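PnpC (Pseudomonas putida, PDB 3N9T) probably catalyses the iron(III)-dependent intradiol ring cleavage of hydroxyquinol, as a member of the intradiol ring-cleavage dioxygenase family. Local coordinates at residues L149-Y160 with F184-Y194. Residues are numbered along the deposited sequence; the frame is centred on the assembly and turned at random.
Sequences LDVWQTADNGMY and FAIQTTVPVCY. With FE (Fe (III) ion), chain D.
Y160 and Y194 meet at a ferric ion, their OH atoms 2.0 and 2.2 Å from the iron. The two OH atoms are ligands of one metal rather than hydrogen-bond partners. The rings form an offset edge-to-face pair, planes at 88°, with the edge of Y160 turned to the face of Y194. Methyl CG2 of T154 lies over a face of Y194, 3.7 Å from the ring centroid. H218, H220 and a water add further ligands.

The hydrogen bonds centre on the buried amide of Q153. Its CG stands between backbone N and carbonyl carbon (chi1 64°), and the extended chain beyond carries the amide across to 184-194. OG1 of T188 donates to OE1 of Q153 (2.8 Å) from well above the carbonyl plane, while NE2 of Q153 gives a fairly straight bond (159°) to O of T189, which lies close to the plane of the Q153 amide.

Apolar contacts bridge strands 148-152 and 183-189: CD2 of L149 sits over the centre of the F184 ring, and V151 CG1 meets I186 CD1 tip to tip at 3.9 Å.

Two tyrosine and two histidine ligands are the intradiol dioxygenase signature; hard tyrosine oxygens among them are consistent with iron held in the ferric state.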
loop_
_atom_site.group_PDB
_atom_site.type_symbol
_atom_site.label_atom_id
_atom_site.label_comp_id
_atom_site.label_asym_id
_atom_site.label_seq_id
_atom_site.Cartn_x
_atom_site.Cartn_y
_atom_site.Cartn_z
ATOM N N LEU A 149 -17.063 -21.131 -24.602
ATOM C CA LEU A 149 -17.202 -20.959 -23.153
ATOM C C LEU A 149 -16.063 -21.733 -22.526
ATOM O O LEU A 149 -16.099 -22.982 -22.535
ATOM C CB LEU A 149 -18.530 -21.569 -22.633
ATOM C CG LEU A 149 -19.784 -20.921 -23.236
ATOM C CD1 LEU A 149 -20.205 -21.629 -24.579
ATOM C CD2 LEU A 149 -20.920 -20.950 -22.273
ATOM N N ASP A 150 -15.063 -21.012 -21.993
ATOM C CA ASP A 150 -13.970 -21.661 -21.231
ATOM C C ASP A 150 -14.443 -21.702 -19.819
ATOM O O ASP A 150 -14.779 -20.635 -19.257
ATOM C CB ASP A 150 -12.690 -20.802 -21.262
ATOM C CG ASP A 150 -11.982 -20.849 -22.637
ATOM O OD1 ASP A 150 -11.770 -21.956 -23.147
ATOM O OD2 ASP A 150 -11.690 -19.773 -23.189
ATOM N N VAL A 151 -14.453 -22.890 -19.216
ATOM C CA VAL A 151 -15.009 -23.005 -17.844
ATOM C C VAL A 151 -14.017 -23.718 -16.966
ATOM O O VAL A 151 -13.285 -24.572 -17.439
ATOM C CB VAL A 151 -16.369 -23.756 -17.805
ATOM C CG1 VAL A 151 -17.329 -23.013 -18.687
ATOM C CG2 VAL A 151 -16.231 -25.228 -18.339
ATOM N N TRP A 152 -14.024 -23.384 -15.673
ATOM C CA TRP A 152 -13.154 -24.062 -14.712
ATOM C C TRP A 152 -13.788 -23.926 -13.290
ATOM O O TRP A 152 -14.549 -22.966 -12.984
ATOM C CB TRP A 152 -11.689 -23.545 -14.838
ATOM C CG TRP A 152 -11.404 -22.095 -14.444
ATOM C CD1 TRP A 152 -10.822 -21.636 -13.254
ATOM C CD2 TRP A 152 -11.704 -20.899 -15.230
ATOM N NE1 TRP A 152 -10.720 -20.222 -13.303
ATOM C CE2 TRP A 152 -11.241 -19.768 -14.492
ATOM C CE3 TRP A 152 -12.289 -20.692 -16.506
ATOM C CZ2 TRP A 152 -11.421 -18.427 -14.948
ATOM C CZ3 TRP A 152 -12.451 -19.389 -16.972
ATOM C CH2 TRP A 152 -12.033 -18.257 -16.169
ATOM N N GLN A 153 -13.507 -24.900 -12.442
ATOM C CA GLN A 153 -14.049 -24.936 -11.091
ATOM C C GLN A 153 -13.130 -25.796 -10.213
ATOM O O GLN A 153 -12.328 -26.602 -10.734
ATOM C CB GLN A 153 -15.441 -25.563 -11.097
ATOM C CG GLN A 153 -15.540 -26.987 -11.511
ATOM C CD GLN A 153 -16.967 -27.554 -11.306
ATOM O OE1 GLN A 153 -17.789 -27.437 -12.191
ATOM N NE2 GLN A 153 -17.257 -28.120 -10.123
ATOM N N THR A 154 -13.245 -25.636 -8.890
ATOM C CA THR A 154 -12.438 -26.461 -7.966
ATOM C C THR A 154 -12.979 -27.851 -7.900
ATOM O O THR A 154 -14.142 -28.094 -8.244
ATOM C CB THR A 154 -12.491 -25.977 -6.516
ATOM O OG1 THR A 154 -13.858 -25.760 -6.163
ATOM C CG2 THR A 154 -11.703 -24.739 -6.318
ATOM N N ALA A 155 -12.127 -28.786 -7.460
ATOM C CA ALA A 155 -12.607 -30.132 -7.141
ATOM C C ALA A 155 -13.274 -30.094 -5.744
ATOM O O ALA A 155 -13.298 -29.020 -5.111
ATOM C CB ALA A 155 -11.430 -31.094 -7.153
ATOM N N ASP A 156 -13.815 -31.231 -5.289
ATOM C CA ASP A 156 -14.230 -31.428 -3.873
ATOM C C ASP A 156 -13.169 -30.946 -2.862
ATOM O O ASP A 156 -13.510 -30.176 -1.956
ATOM C CB ASP A 156 -14.629 -32.887 -3.588
ATOM C CG ASP A 156 -16.109 -33.221 -3.996
ATOM O OD1 ASP A 156 -16.850 -32.314 -4.509
ATOM O OD2 ASP A 156 -16.521 -34.418 -3.801
ATOM N N ASN A 157 -11.899 -31.319 -3.040
ATOM C CA ASN A 157 -10.825 -30.760 -2.199
ATOM C C ASN A 157 -10.663 -29.202 -2.210
ATOM O O ASN A 157 -9.775 -28.654 -1.557
ATOM C CB ASN A 157 -9.472 -31.488 -2.447
ATOM C CG ASN A 157 -8.789 -31.062 -3.753
ATOM O OD1 ASN A 157 -9.353 -30.302 -4.534
ATOM N ND2 ASN A 157 -7.566 -31.559 -3.995
ATOM N N GLY A 158 -11.524 -28.467 -2.911
ATOM C CA GLY A 158 -11.351 -27.006 -2.920
ATOM C C GLY A 158 -10.093 -26.586 -3.652
ATOM O O GLY A 158 -9.612 -25.455 -3.473
ATOM N N MET A 159 -9.527 -27.484 -4.485
ATOM C CA MET A 159 -8.405 -27.083 -5.350
ATOM C C MET A 159 -8.741 -27.145 -6.844
ATOM O O MET A 159 -9.473 -28.020 -7.260
ATOM C CB MET A 159 -7.164 -27.933 -5.079
ATOM C CG MET A 159 -6.200 -27.277 -4.089
ATOM S SD MET A 159 -4.935 -28.412 -3.485
ATOM C CE MET A 159 -5.903 -29.435 -2.362
ATOM N N TYR A 160 -8.213 -26.196 -7.616
ATOM C CA TYR A 160 -8.253 -26.282 -9.091
ATOM C C TYR A 160 -7.140 -27.235 -9.579
ATOM O O TYR A 160 -6.065 -27.277 -8.980
ATOM C CB TYR A 160 -8.076 -24.920 -9.715
ATOM C CG TYR A 160 -9.245 -24.023 -9.371
ATOM C CD1 TYR A 160 -10.306 -23.878 -10.250
ATOM C CD2 TYR A 160 -9.297 -23.345 -8.139
ATOM C CE1 TYR A 160 -11.404 -23.048 -9.930
ATOM C CE2 TYR A 160 -10.405 -22.526 -7.801
ATOM C CZ TYR A 160 -11.453 -22.401 -8.698
ATOM O OH TYR A 160 -12.559 -21.652 -8.367
ATOM N N PHE A 184 -25.737 -24.459 -24.908
ATOM C CA PHE A 184 -24.549 -25.188 -24.451
ATOM C C PHE A 184 -24.945 -26.182 -23.329
ATOM O O PHE A 184 -25.960 -26.003 -22.679
ATOM C CB PHE A 184 -23.504 -24.193 -23.929
ATOM C CG PHE A 184 -23.875 -23.548 -22.657
ATOM C CD1 PHE A 184 -23.515 -24.140 -21.435
ATOM C CD2 PHE A 184 -24.541 -22.343 -22.663
ATOM C CE1 PHE A 184 -23.881 -23.568 -20.228
ATOM C CE2 PHE A 184 -24.893 -21.743 -21.462
ATOM C CZ PHE A 184 -24.590 -22.352 -20.252
ATOM N N ALA A 185 -24.115 -27.172 -23.091
ATOM C CA ALA A 185 -24.339 -28.102 -22.013
ATOM C C ALA A 185 -23.021 -28.709 -21.559
ATOM O O ALA A 185 -22.133 -29.111 -22.361
ATOM C CB ALA A 185 -25.372 -29.198 -22.425
ATOM N N ILE A 186 -22.876 -28.717 -20.243
ATOM C CA ILE A 186 -21.640 -29.074 -19.565
ATOM C C ILE A 186 -22.012 -30.092 -18.474
ATOM O O ILE A 186 -22.819 -29.789 -17.601
ATOM C CB ILE A 186 -21.100 -27.811 -18.819
ATOM C CG1 ILE A 186 -20.718 -26.700 -19.842
ATOM C CG2 ILE A 186 -19.907 -28.222 -17.931
ATOM C CD1 ILE A 186 -20.391 -25.310 -19.210
ATOM N N GLN A 187 -21.414 -31.281 -18.491
ATOM C CA GLN A 187 -21.590 -32.180 -17.347
ATOM C C GLN A 187 -20.387 -31.994 -16.441
ATOM O O GLN A 187 -19.245 -31.936 -16.905
ATOM C CB GLN A 187 -21.738 -33.656 -17.778
ATOM C CG GLN A 187 -23.168 -34.004 -18.289
ATOM C CD GLN A 187 -23.304 -35.522 -18.587
ATOM O OE1 GLN A 187 -23.065 -35.973 -19.708
ATOM N NE2 GLN A 187 -23.647 -36.289 -17.582
ATOM N N THR A 188 -20.677 -31.913 -15.139
ATOM C CA THR A 188 -19.665 -31.666 -14.154
ATOM C C THR A 188 -20.098 -32.200 -12.783
ATOM O O THR A 188 -21.026 -33.033 -12.667
ATOM C CB THR A 188 -19.268 -30.161 -14.154
ATOM O OG1 THR A 188 -18.117 -29.932 -13.335
ATOM C CG2 THR A 188 -20.436 -29.180 -13.793
ATOM N N THR A 189 -19.420 -31.732 -11.749
ATOM C CA THR A 189 -19.954 -31.950 -10.385
ATOM C C THR A 189 -20.356 -30.634 -9.750
ATOM O O THR A 189 -19.894 -29.589 -10.183
ATOM C CB THR A 189 -18.958 -32.670 -9.508
ATOM O OG1 THR A 189 -17.731 -31.954 -9.494
ATOM C CG2 THR A 189 -18.766 -34.147 -9.966
ATOM N N VAL A 190 -21.254 -30.681 -8.753
ATOM C CA VAL A 190 -21.720 -29.478 -8.133
ATOM C C VAL A 190 -20.493 -28.788 -7.535
ATOM O O VAL A 190 -19.713 -29.403 -6.827
ATOM C CB VAL A 190 -22.787 -29.720 -7.056
ATOM C CG1 VAL A 190 -23.171 -28.394 -6.415
ATOM C CG2 VAL A 190 -23.999 -30.428 -7.631
ATOM N N PRO A 191 -20.271 -27.516 -7.882
ATOM C CA PRO A 191 -19.094 -26.819 -7.291
ATOM C C PRO A 191 -19.229 -26.750 -5.752
ATOM O O PRO A 191 -20.358 -26.668 -5.238
ATOM C CB PRO A 191 -19.157 -25.438 -7.916
ATOM C CG PRO A 191 -19.950 -25.634 -9.195
ATOM C CD PRO A 191 -21.009 -26.680 -8.821
ATOM N N VAL A 192 -18.113 -26.792 -5.043
ATOM C CA VAL A 192 -18.104 -26.623 -3.576
ATOM C C VAL A 192 -17.345 -25.333 -3.150
ATOM O O VAL A 192 -16.435 -24.855 -3.849
ATOM C CB VAL A 192 -17.544 -27.893 -2.848
ATOM C CG1 VAL A 192 -18.200 -29.219 -3.424
ATOM C CG2 VAL A 192 -16.051 -28.024 -3.072
ATOM N N CYS A 193 -17.779 -24.733 -2.023
ATOM C CA CYS A 193 -17.084 -23.553 -1.442
ATOM C C CYS A 193 -15.656 -23.948 -0.999
ATOM O O CYS A 193 -15.379 -25.132 -0.715
ATOM C CB CYS A 193 -17.924 -22.957 -0.304
ATOM S SG CYS A 193 -18.315 -24.100 1.019
ATOM N N TYR A 194 -14.739 -22.997 -0.954
ATOM C CA TYR A 194 -13.365 -23.307 -0.583
ATOM C C TYR A 194 -12.766 -22.015 0.014
ATOM O O TYR A 194 -13.290 -20.941 -0.306
ATOM C CB TYR A 194 -12.571 -23.789 -1.809
ATOM C CG TYR A 194 -12.483 -22.765 -2.947
ATOM C CD1 TYR A 194 -13.379 -22.802 -4.007
ATOM C CD2 TYR A 194 -11.470 -21.808 -2.992
ATOM C CE1 TYR A 194 -13.290 -21.918 -5.076
ATOM C CE2 TYR A 194 -11.380 -20.892 -4.055
ATOM C CZ TYR A 194 -12.297 -20.937 -5.105
ATOM O OH TYR A 194 -12.255 -20.060 -6.220
HETATM FE FE FE D . -12.817 -19.701 -8.273
HETATM O O HOH W 1 -19.859 -31.868 -5.704
HETATM O O HOH W 2 -11.273 -18.258 -8.476
#